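Long-range contacts in protein LIN-41 (Caenorhabditis elegans, PDB 4UMG), which controls the onset of developmental plasticity as a TRIM-NHL protein, of which this chain is the filamin domain: residues R24-Y29 / Y101-E106; V30-A35 / G95-S100; T110-V115 / G122-M127. All coordinates share one frame; numbering follows the deposited sequence.

Interaction 1 of 3, residues R24-Y29 / Y101-E106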
loop_
_atom_site.group_PDB
_atom_site.type_symbol
_atom_site.label_atom_id
_atom_site.label_comp_id
_atom_site.label_asym_id
_atom_site.label_seq_id
_atom_site.Cartn_x
_atom_site.Cartn_y
_atom_site.Cartn_z
ATOM N N ARG A 24 3.086 15.030 -5.801
ATOM C CA ARG A 24 1.740 14.796 -6.309
ATOM C C ARG A 24 1.157 13.778 -5.340
ATOM O O ARG A 24 1.856 12.836 -4.986
ATOM C CB ARG A 24 1.770 14.190 -7.729
ATOM C CG ARG A 24 2.467 15.065 -8.776
ATOM C CD ARG A 24 1.512 15.810 -9.671
ATOM N NE ARG A 24 2.238 16.492 -10.742
ATOM C CZ ARG A 24 2.340 16.041 -11.989
ATOM N NH1 ARG A 24 1.740 14.913 -12.347
ATOM N NH2 ARG A 24 3.030 16.723 -12.893
ATOM N N GLN A 25 -0.074 14.001 -4.851
ATOM C CA GLN A 25 -0.747 13.038 -3.970
ATOM C C GLN A 25 -0.932 11.763 -4.804
ATOM O O GLN A 25 -1.440 11.830 -5.929
ATOM C CB GLN A 25 -2.106 13.606 -3.514
ATOM C CG GLN A 25 -1.952 14.524 -2.300
ATOM C CD GLN A 25 -3.272 14.905 -1.675
ATOM O OE1 GLN A 25 -4.264 15.189 -2.359
ATOM N NE2 GLN A 25 -3.300 14.953 -0.348
ATOM N N THR A 26 -0.440 10.639 -4.283
ATOM C CA THR A 26 -0.356 9.368 -4.992
ATOM C C THR A 26 -1.252 8.343 -4.316
ATOM O O THR A 26 -1.257 8.276 -3.090
ATOM C CB THR A 26 1.131 8.925 -4.975
ATOM O OG1 THR A 26 1.912 9.982 -5.558
ATOM C CG2 THR A 26 1.378 7.619 -5.723
ATOM N N VAL A 27 -1.993 7.553 -5.109
ATOM C CA VAL A 27 -2.907 6.537 -4.589
ATOM C C VAL A 27 -2.509 5.113 -5.026
ATOM O O VAL A 27 -2.210 4.887 -6.203
ATOM C CB VAL A 27 -4.379 6.859 -5.013
ATOM C CG1 VAL A 27 -5.355 5.854 -4.409
ATOM C CG2 VAL A 27 -4.782 8.279 -4.614
ATOM N N ILE A 28 -2.538 4.148 -4.085
ATOM C CA ILE A 28 -2.265 2.741 -4.382
ATOM C C ILE A 28 -3.494 1.986 -3.899
ATOM O O ILE A 28 -3.974 2.257 -2.797
ATOM C CB ILE A 28 -0.975 2.234 -3.685
ATOM C CG1 ILE A 28 0.262 3.090 -4.072
ATOM C CG2 ILE A 28 -0.734 0.730 -3.978
ATOM C CD1 ILE A 28 1.454 2.841 -3.080
ATOM N N TYR A 29 -4.006 1.043 -4.708
ATOM C CA TYR A 29 -5.185 0.276 -4.318
ATOM C C TYR A 29 -4.776 -1.120 -3.920
ATOM O O TYR A 29 -3.941 -1.715 -4.592
ATOM C CB TYR A 29 -6.208 0.226 -5.456
ATOM C CG TYR A 29 -6.831 1.572 -5.720
ATOM C CD1 TYR A 29 -7.842 2.065 -4.901
ATOM C CD2 TYR A 29 -6.369 2.386 -6.749
ATOM C CE1 TYR A 29 -8.441 3.294 -5.154
ATOM C CE2 TYR A 29 -6.935 3.637 -6.988
ATOM C CZ TYR A 29 -7.964 4.090 -6.182
ATOM O OH TYR A 29 -8.550 5.312 -6.416
ATOM N N TYR A 101 -0.512 8.806 -0.290
ATOM C CA TYR A 101 0.667 9.415 0.291
ATOM C C TYR A 101 1.201 10.538 -0.592
ATOM O O TYR A 101 0.872 10.616 -1.776
ATOM C CB TYR A 101 1.748 8.351 0.613
ATOM C CG TYR A 101 2.464 7.841 -0.615
ATOM C CD1 TYR A 101 1.894 6.855 -1.423
ATOM C CD2 TYR A 101 3.740 8.297 -0.942
ATOM C CE1 TYR A 101 2.567 6.358 -2.539
ATOM C CE2 TYR A 101 4.386 7.867 -2.095
ATOM C CZ TYR A 101 3.800 6.889 -2.888
ATOM O OH TYR A 101 4.436 6.431 -4.010
ATOM N N TYR A 102 2.039 11.406 -0.024
ATOM C CA TYR A 102 2.588 12.563 -0.757
ATOM C C TYR A 102 4.109 12.490 -0.727
ATOM O O TYR A 102 4.710 12.752 0.323
ATOM C CB TYR A 102 2.110 13.838 -0.096
ATOM C CG TYR A 102 2.508 15.100 -0.818
ATOM C CD1 TYR A 102 1.709 15.629 -1.828
ATOM C CD2 TYR A 102 3.637 15.819 -0.433
ATOM C CE1 TYR A 102 2.049 16.819 -2.465
ATOM C CE2 TYR A 102 3.952 17.045 -1.027
ATOM C CZ TYR A 102 3.144 17.544 -2.036
ATOM O OH TYR A 102 3.454 18.725 -2.666
ATOM N N PRO A 103 4.742 12.054 -1.843
ATOM C CA PRO A 103 6.206 11.949 -1.861
ATOM C C PRO A 103 6.828 13.315 -2.126
ATOM O O PRO A 103 6.727 13.813 -3.247
ATOM C CB PRO A 103 6.480 10.949 -2.979
ATOM C CG PRO A 103 5.286 11.051 -3.889
ATOM C CD PRO A 103 4.148 11.671 -3.141
ATOM N N SER A 104 7.456 13.922 -1.098
ATOM C CA SER A 104 8.006 15.288 -1.238
ATOM C C SER A 104 9.337 15.343 -1.981
ATOM O O SER A 104 9.705 16.385 -2.525
ATOM C CB SER A 104 8.131 15.951 0.131
ATOM O OG SER A 104 9.249 15.465 0.857
ATOM N N ILE A 105 10.086 14.238 -1.964
ATOM C CA ILE A 105 11.408 14.168 -2.563
ATOM C C ILE A 105 11.502 13.020 -3.580
ATOM O O ILE A 105 10.767 12.026 -3.490
ATOM C CB ILE A 105 12.523 14.128 -1.483
ATOM C CG1 ILE A 105 12.451 12.864 -0.594
ATOM C CG2 ILE A 105 12.536 15.408 -0.646
ATOM C CD1 ILE A 105 13.722 12.607 0.251
ATOM N N GLU A 106 12.421 13.163 -4.540
ATOM C CA GLU A 106 12.643 12.144 -5.565
ATOM C C GLU A 106 13.410 10.990 -4.963
ATOM O O GLU A 106 14.136 11.198 -3.988
ATOM C CB GLU A 106 13.462 12.740 -6.739
ATOM C CG GLU A 106 14.705 13.517 -6.318
ATOM C CD GLU A 106 14.521 15.018 -6.134
ATOM O OE1 GLU A 106 13.854 15.441 -5.157
ATOM O OE2 GLU A 106 15.071 15.776 -6.964
#
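Thr26 and Tyr101 form an antiparallel hydrogen-bonded pair where strands 26-31 and 96-101 meet at one end of the immunoglobulin-like beta sandwich of a filamin repeat. Each satisfies the other's backbone: Thr26 N gives its hydrogen to Tyr101 O at 2.8 Å, and Tyr101 N gives its own to Thr26 O at 2.9 Å. Both bonds are close to straight, with N-H...O angles of 167° and 161°. Opposite Arg24 the regular exchange ends: Pro103 has no N-H to offer, although it still has a backbone hydrogen bond with Glu23. The Thr26 hydroxyl supplies Arg24 O instead, OG1 donating at 2.9 Å from above the carbonyl plane, while Pro103 CD lies 3.2 Å from the same oxygen. Threonine fits here because its two branches divide the work. With OG1 beside the backbone N (chi1 -56°), the methyl CG2 is left to meet the Tyr101 ring at CE1, 3.6 Å away, and CB stands over one face, offset toward the rim, in a CH-pi contact. Further out, Gln25 CG comes to the edge of the exposed Tyr102 ring, near its plane. On the buried side, Ile28 CD1 approaches Tyr101 CE1 to 3.7 Å.

Interaction 2 of 3, residues V30-A35 / G95-S100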
loop_
_atom_site.group_PDB
_atom_site.type_symbol
_atom_site.label_atom_id
_atom_site.label_comp_id
_atom_site.label_asym_id
_atom_site.label_seq_id
_atom_site.Cartn_x
_atom_site.Cartn_y
_atom_site.Cartn_z
ATOM N N VAL A 30 -5.302 -1.602 -2.778
ATOM C CA VAL A 30 -5.012 -2.927 -2.208
ATOM C C VAL A 30 -6.302 -3.757 -2.127
ATOM O O VAL A 30 -7.336 -3.268 -1.673
ATOM C CB VAL A 30 -4.296 -2.804 -0.838
ATOM C CG1 VAL A 30 -4.012 -4.172 -0.218
ATOM C CG2 VAL A 30 -3.002 -2.002 -0.967
ATOM N N GLN A 31 -6.253 -4.988 -2.637
ATOM C CA GLN A 31 -7.412 -5.857 -2.636
ATOM C C GLN A 31 -7.255 -6.799 -1.461
ATOM O O GLN A 31 -6.293 -7.563 -1.433
ATOM C CB GLN A 31 -7.427 -6.643 -3.956
ATOM C CG GLN A 31 -8.656 -7.491 -4.184
ATOM C CD GLN A 31 -9.906 -6.682 -4.342
ATOM O OE1 GLN A 31 -10.614 -6.408 -3.364
ATOM N NE2 GLN A 31 -10.265 -6.384 -5.585
ATOM N N LEU A 32 -8.156 -6.707 -0.475
ATOM C CA LEU A 32 -8.121 -7.581 0.694
ATOM C C LEU A 32 -9.013 -8.783 0.432
ATOM O O LEU A 32 -10.156 -8.647 -0.033
ATOM C CB LEU A 32 -8.597 -6.857 1.954
ATOM C CG LEU A 32 -7.813 -5.587 2.379
ATOM C CD1 LEU A 32 -8.483 -4.914 3.538
ATOM C CD2 LEU A 32 -6.358 -5.908 2.777
ATOM N N ARG A 33 -8.478 -9.953 0.686
ATOM C CA ARG A 33 -9.197 -11.213 0.520
ATOM C C ARG A 33 -9.039 -12.024 1.779
ATOM O O ARG A 33 -7.979 -11.915 2.425
ATOM C CB ARG A 33 -8.626 -12.043 -0.662
ATOM C CG ARG A 33 -8.864 -11.354 -2.039
ATOM C CD ARG A 33 -8.368 -12.229 -3.186
ATOM N NE ARG A 33 -8.442 -11.547 -4.484
ATOM C CZ ARG A 33 -9.432 -11.707 -5.360
ATOM N NH1 ARG A 33 -10.446 -12.515 -5.085
ATOM N NH2 ARG A 33 -9.428 -11.038 -6.506
ATOM N N ASP A 34 -10.047 -12.839 2.122
ATOM C CA ASP A 34 -9.952 -13.721 3.295
ATOM C C ASP A 34 -9.158 -14.995 2.944
ATOM O O ASP A 34 -8.648 -15.098 1.830
ATOM C CB ASP A 34 -11.337 -14.098 3.810
ATOM C CG ASP A 34 -12.250 -14.782 2.796
ATOM O OD1 ASP A 34 -11.731 -15.460 1.877
ATOM O OD2 ASP A 34 -13.483 -14.633 2.914
ATOM N N ALA A 35 -9.048 -15.949 3.904
ATOM C CA ALA A 35 -8.315 -17.217 3.736
ATOM C C ALA A 35 -8.833 -18.052 2.551
ATOM O O ALA A 35 -8.097 -18.862 1.998
ATOM C CB ALA A 35 -8.383 -18.037 5.021
ATOM N N GLY A 95 -13.894 -4.813 -0.027
ATOM C CA GLY A 95 -12.516 -5.112 0.350
ATOM C C GLY A 95 -11.391 -4.364 -0.333
ATOM O O GLY A 95 -10.229 -4.772 -0.229
ATOM N N ILE A 96 -11.687 -3.258 -0.999
ATOM C CA ILE A 96 -10.605 -2.446 -1.581
ATOM C C ILE A 96 -10.267 -1.396 -0.546
ATOM O O ILE A 96 -11.171 -0.861 0.105
ATOM C CB ILE A 96 -11.000 -1.802 -2.950
ATOM C CG1 ILE A 96 -10.973 -2.828 -4.104
ATOM C CG2 ILE A 96 -10.144 -0.549 -3.286
ATOM C CD1 ILE A 96 -9.579 -3.135 -4.775
ATOM N N VAL A 97 -8.958 -1.127 -0.373
ATOM C CA VAL A 97 -8.485 -0.057 0.484
ATOM C C VAL A 97 -7.602 0.858 -0.391
ATOM O O VAL A 97 -6.713 0.368 -1.098
ATOM C CB VAL A 97 -7.788 -0.531 1.795
ATOM C CG1 VAL A 97 -6.559 -1.378 1.517
ATOM C CG2 VAL A 97 -7.432 0.648 2.709
ATOM N N ALA A 98 -7.883 2.158 -0.381
ATOM C CA ALA A 98 -7.054 3.114 -1.117
ATOM C C ALA A 98 -6.015 3.654 -0.131
ATOM O O ALA A 98 -6.381 4.036 0.986
ATOM C CB ALA A 98 -7.915 4.261 -1.649
ATOM N N LEU A 99 -4.709 3.591 -0.501
ATOM C CA LEU A 99 -3.612 4.092 0.300
ATOM C C LEU A 99 -3.098 5.348 -0.373
ATOM O O LEU A 99 -2.801 5.314 -1.564
ATOM C CB LEU A 99 -2.486 3.068 0.346
ATOM C CG LEU A 99 -2.831 1.707 0.963
ATOM C CD1 LEU A 99 -1.585 0.853 1.051
ATOM C CD2 LEU A 99 -3.401 1.845 2.366
ATOM N N SER A 100 -3.105 6.467 0.339
ATOM C CA SER A 100 -2.681 7.733 -0.242
ATOM C C SER A 100 -1.484 8.297 0.474
ATOM O O SER A 100 -1.406 8.230 1.699
ATOM C CB SER A 100 -3.827 8.753 -0.216
ATOM O OG SER A 100 -4.807 8.360 -1.156
#
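Val97 places CG1 between its own backbone N and carbonyl carbon (chi1 61°), the crowded position, and from there the methyl meets Val30 CB at 3.6 Å. On the opposite face the bend at chi2 (66°) brings Gln31 CD back toward Ile96, whose CD1 stands over the flat amide, 3.4 Å from Gln31 NE2. The two pairs are successive steps of antiparallel pairing in the filamin-type beta sandwich, Val30 with Val97 hydrogen-bonded and Gln31 with Ile96 non-hydrogen-bonded. Val30 N reaches Val97 O at 2.9 Å, and Val97 N returns to Val30 O at 3.0 Å. The Val30 carbonyl oxygen has a further neighbour in Ile96 CA, whose C-H points at it over 3.4 Å. One step on, Leu32 N donates to Gly95 O at 2.8 Å. Glycine suits that place twice over: its phi is positive (71°), and a CB would run into Leu32 O. On the face carrying Val30 and Val97, Leu99 extends the apolar surface, its CD1 lying 3.8 Å from Val30 CG2. Strand 107-115 covers this face through Ile113, while Met89 of strand 84-91 flanks Val97. Beta-branched valine favours the extended backbone, and its compact methyls fill the buried face. The chemistry is therefore divided by face: the side chains that meet on the buried side are aliphatic, whereas the Gln31 amide, on a partly exposed side, lies flat against an isoleucine, which would probably let its polar atoms keep access to solvent while its face covers hydrocarbon.

Interaction 3 of 3, residues T110-V115 / G122-M127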
loop_
_atom_site.group_PDB
_atom_site.type_symbol
_atom_site.label_atom_id
_atom_site.label_comp_id
_atom_site.label_asym_id
_atom_site.label_seq_id
_atom_site.Cartn_x
_atom_site.Cartn_y
_atom_site.Cartn_z
ATOM N N THR A 110 10.128 3.067 0.149
ATOM C CA THR A 110 9.867 1.712 0.597
ATOM C C THR A 110 8.421 1.642 0.997
ATOM O O THR A 110 7.963 2.510 1.731
ATOM C CB THR A 110 10.728 1.344 1.788
ATOM O OG1 THR A 110 12.088 1.628 1.475
ATOM C CG2 THR A 110 10.601 -0.131 2.144
ATOM N N LEU A 111 7.721 0.584 0.565
ATOM C CA LEU A 111 6.328 0.386 0.928
ATOM C C LEU A 111 6.194 -0.951 1.596
ATOM O O LEU A 111 6.752 -1.942 1.104
ATOM C CB LEU A 111 5.479 0.353 -0.352
ATOM C CG LEU A 111 4.000 -0.062 -0.213
ATOM C CD1 LEU A 111 3.187 0.953 0.616
ATOM C CD2 LEU A 111 3.367 -0.277 -1.572
ATOM N N ASN A 112 5.458 -0.992 2.692
ATOM C CA ASN A 112 5.110 -2.283 3.315
ATOM C C ASN A 112 3.648 -2.236 3.759
ATOM O O ASN A 112 3.212 -1.224 4.280
ATOM C CB ASN A 112 6.074 -2.703 4.458
ATOM C CG ASN A 112 6.095 -4.217 4.688
ATOM O OD1 ASN A 112 5.339 -4.949 4.063
ATOM N ND2 ASN A 112 6.979 -4.737 5.565
ATOM N N ILE A 113 2.867 -3.313 3.503
ATOM C CA ILE A 113 1.471 -3.360 3.926
ATOM C C ILE A 113 1.323 -4.683 4.663
ATOM O O ILE A 113 1.692 -5.720 4.120
ATOM C CB ILE A 113 0.502 -3.270 2.732
ATOM C CG1 ILE A 113 0.790 -2.016 1.862
ATOM C CG2 ILE A 113 -0.971 -3.293 3.219
ATOM C CD1 ILE A 113 0.385 -2.228 0.352
ATOM N N LEU A 114 0.873 -4.615 5.933
ATOM C CA LEU A 114 0.741 -5.741 6.837
ATOM C C LEU A 114 -0.703 -6.016 7.151
ATOM O O LEU A 114 -1.442 -5.107 7.521
ATOM C CB LEU A 114 1.470 -5.476 8.170
ATOM C CG LEU A 114 2.907 -4.942 8.183
ATOM C CD1 LEU A 114 3.420 -4.886 9.621
ATOM C CD2 LEU A 114 3.850 -5.786 7.380
ATOM N N VAL A 115 -1.108 -7.277 7.004
ATOM C CA VAL A 115 -2.458 -7.696 7.353
ATOM C C VAL A 115 -2.259 -8.640 8.536
ATOM O O VAL A 115 -1.526 -9.628 8.414
ATOM C CB VAL A 115 -3.211 -8.373 6.162
ATOM C CG1 VAL A 115 -4.345 -9.260 6.657
ATOM C CG2 VAL A 115 -3.746 -7.315 5.204
ATOM N N GLY A 122 3.738 -9.653 -2.160
ATOM C CA GLY A 122 4.496 -8.636 -2.865
ATOM C C GLY A 122 5.136 -7.573 -2.004
ATOM O O GLY A 122 5.810 -6.708 -2.555
ATOM N N CYS A 123 4.963 -7.631 -0.657
ATOM C CA CYS A 123 5.540 -6.613 0.255
ATOM C C CYS A 123 6.636 -7.174 1.177
ATOM O O CYS A 123 6.582 -8.363 1.510
ATOM C CB CYS A 123 4.448 -5.915 1.057
ATOM S SG CYS A 123 3.428 -4.799 0.077
ATOM N N PRO A 124 7.648 -6.369 1.582
ATOM C CA PRO A 124 7.851 -4.939 1.244
ATOM C C PRO A 124 8.380 -4.781 -0.166
ATOM O O PRO A 124 8.946 -5.735 -0.738
ATOM C CB PRO A 124 8.909 -4.483 2.243
ATOM C CG PRO A 124 9.717 -5.756 2.541
ATOM C CD PRO A 124 8.707 -6.873 2.479
ATOM N N THR A 125 8.211 -3.587 -0.716
ATOM C CA THR A 125 8.623 -3.338 -2.075
ATOM C C THR A 125 9.111 -1.878 -2.268
ATOM O O THR A 125 8.961 -1.047 -1.374
ATOM C CB THR A 125 7.448 -3.701 -3.002
ATOM O OG1 THR A 125 7.885 -3.567 -4.349
ATOM C CG2 THR A 125 6.191 -2.846 -2.726
ATOM N N THR A 126 9.685 -1.605 -3.444
ATOM C CA THR A 126 10.236 -0.317 -3.827
ATOM C C THR A 126 9.249 0.418 -4.693
ATOM O O THR A 126 8.519 -0.212 -5.463
ATOM C CB THR A 126 11.592 -0.557 -4.553
ATOM O OG1 THR A 126 12.562 -1.031 -3.596
ATOM C CG2 THR A 126 12.147 0.674 -5.287
ATOM N N MET A 127 9.253 1.766 -4.571
ATOM C CA MET A 127 8.520 2.678 -5.449
ATOM C C MET A 127 9.503 3.749 -5.854
ATOM O O MET A 127 10.174 4.316 -4.999
ATOM C CB MET A 127 7.279 3.293 -4.798
ATOM C CG MET A 127 6.364 2.261 -4.146
ATOM S SD MET A 127 4.938 2.987 -3.310
ATOM C CE MET A 127 5.719 3.970 -2.022
#
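Leu111 and Thr125 are an antiparallel hydrogen-bonded pair in the beta hairpin made by strands 107-115 and 118-130. The axes of the short strands 110-115 and 125-127 approach to 4.8 Å and run at 134° to each other, well away from strictly antiparallel. Leu111 N donates to Thr125 O at 2.8 Å, and Thr125 N answers to Leu111 O at 2.9 Å. Thr110 and Thr126 follow as a non-hydrogen-bonded pair. In the other direction the cis peptide bond before Pro124 interrupts the pairing, which resumes between Ile113 and Ile120. Pro124 itself stands beside Asn112, and its CA lies 3.2 Å from Leu111 O.

Asn112 lies alongside Pro124, both side chains pointing the same way. Its CG stands anti to the backbone N (chi1 -156°), which carries CG to 3.7 Å from Pro124 CB; Asn112 OD1 sits 3.3 Å from Cys123 CB. An alanine here would keep CB but remove the amide, and would probably leave one side of the Pro124 ring and Cys123 CB less covered. On the inner face, Leu111 CB touches Met127 CE at 4.0 Å; the bend at chi3 (-63°) turns CE to Leu111 CB, while SD also lies against the leucine. Leu111 CD2 also meets the methyl of Thr125, and Ile28 of strand 26-31 adjoins Leu111 and Met127. Cys123 SG turns inward, 3.8 Å from Ile113 N. That buried N-H has no hydrogen-bond partner in the model, so the interruption at the cis-proline probably carries a polar cost; the groups around it, Cys123 SG and Ile113 CD1, are weakly polar or apolar and would offer it little compensation.

Interactions 1 and 2 are successive lengths of one strand pairing, 26-31 against 96-101, with centres about 18 Å apart on opposite sides of the chain's centre. A probable hydrogen bond between Ile28 O and Leu99 N, 2.8 Å, joins them. Interaction 3, in the hairpin 107-115 and 118-130, packs against the same inner face of that pairing, its centre about 14 Å from that of interaction 1 and 13 Å from that of interaction 2. Met127 SD lies 3.5 Å from Ile28 CD1, Met127 CE lies 3.4 Å from Tyr101 OH, and Ile113 CD1 lies 3.6 Å from Val30 CG2. The side chains of all three contacts meet in one apolar interior between the two layers.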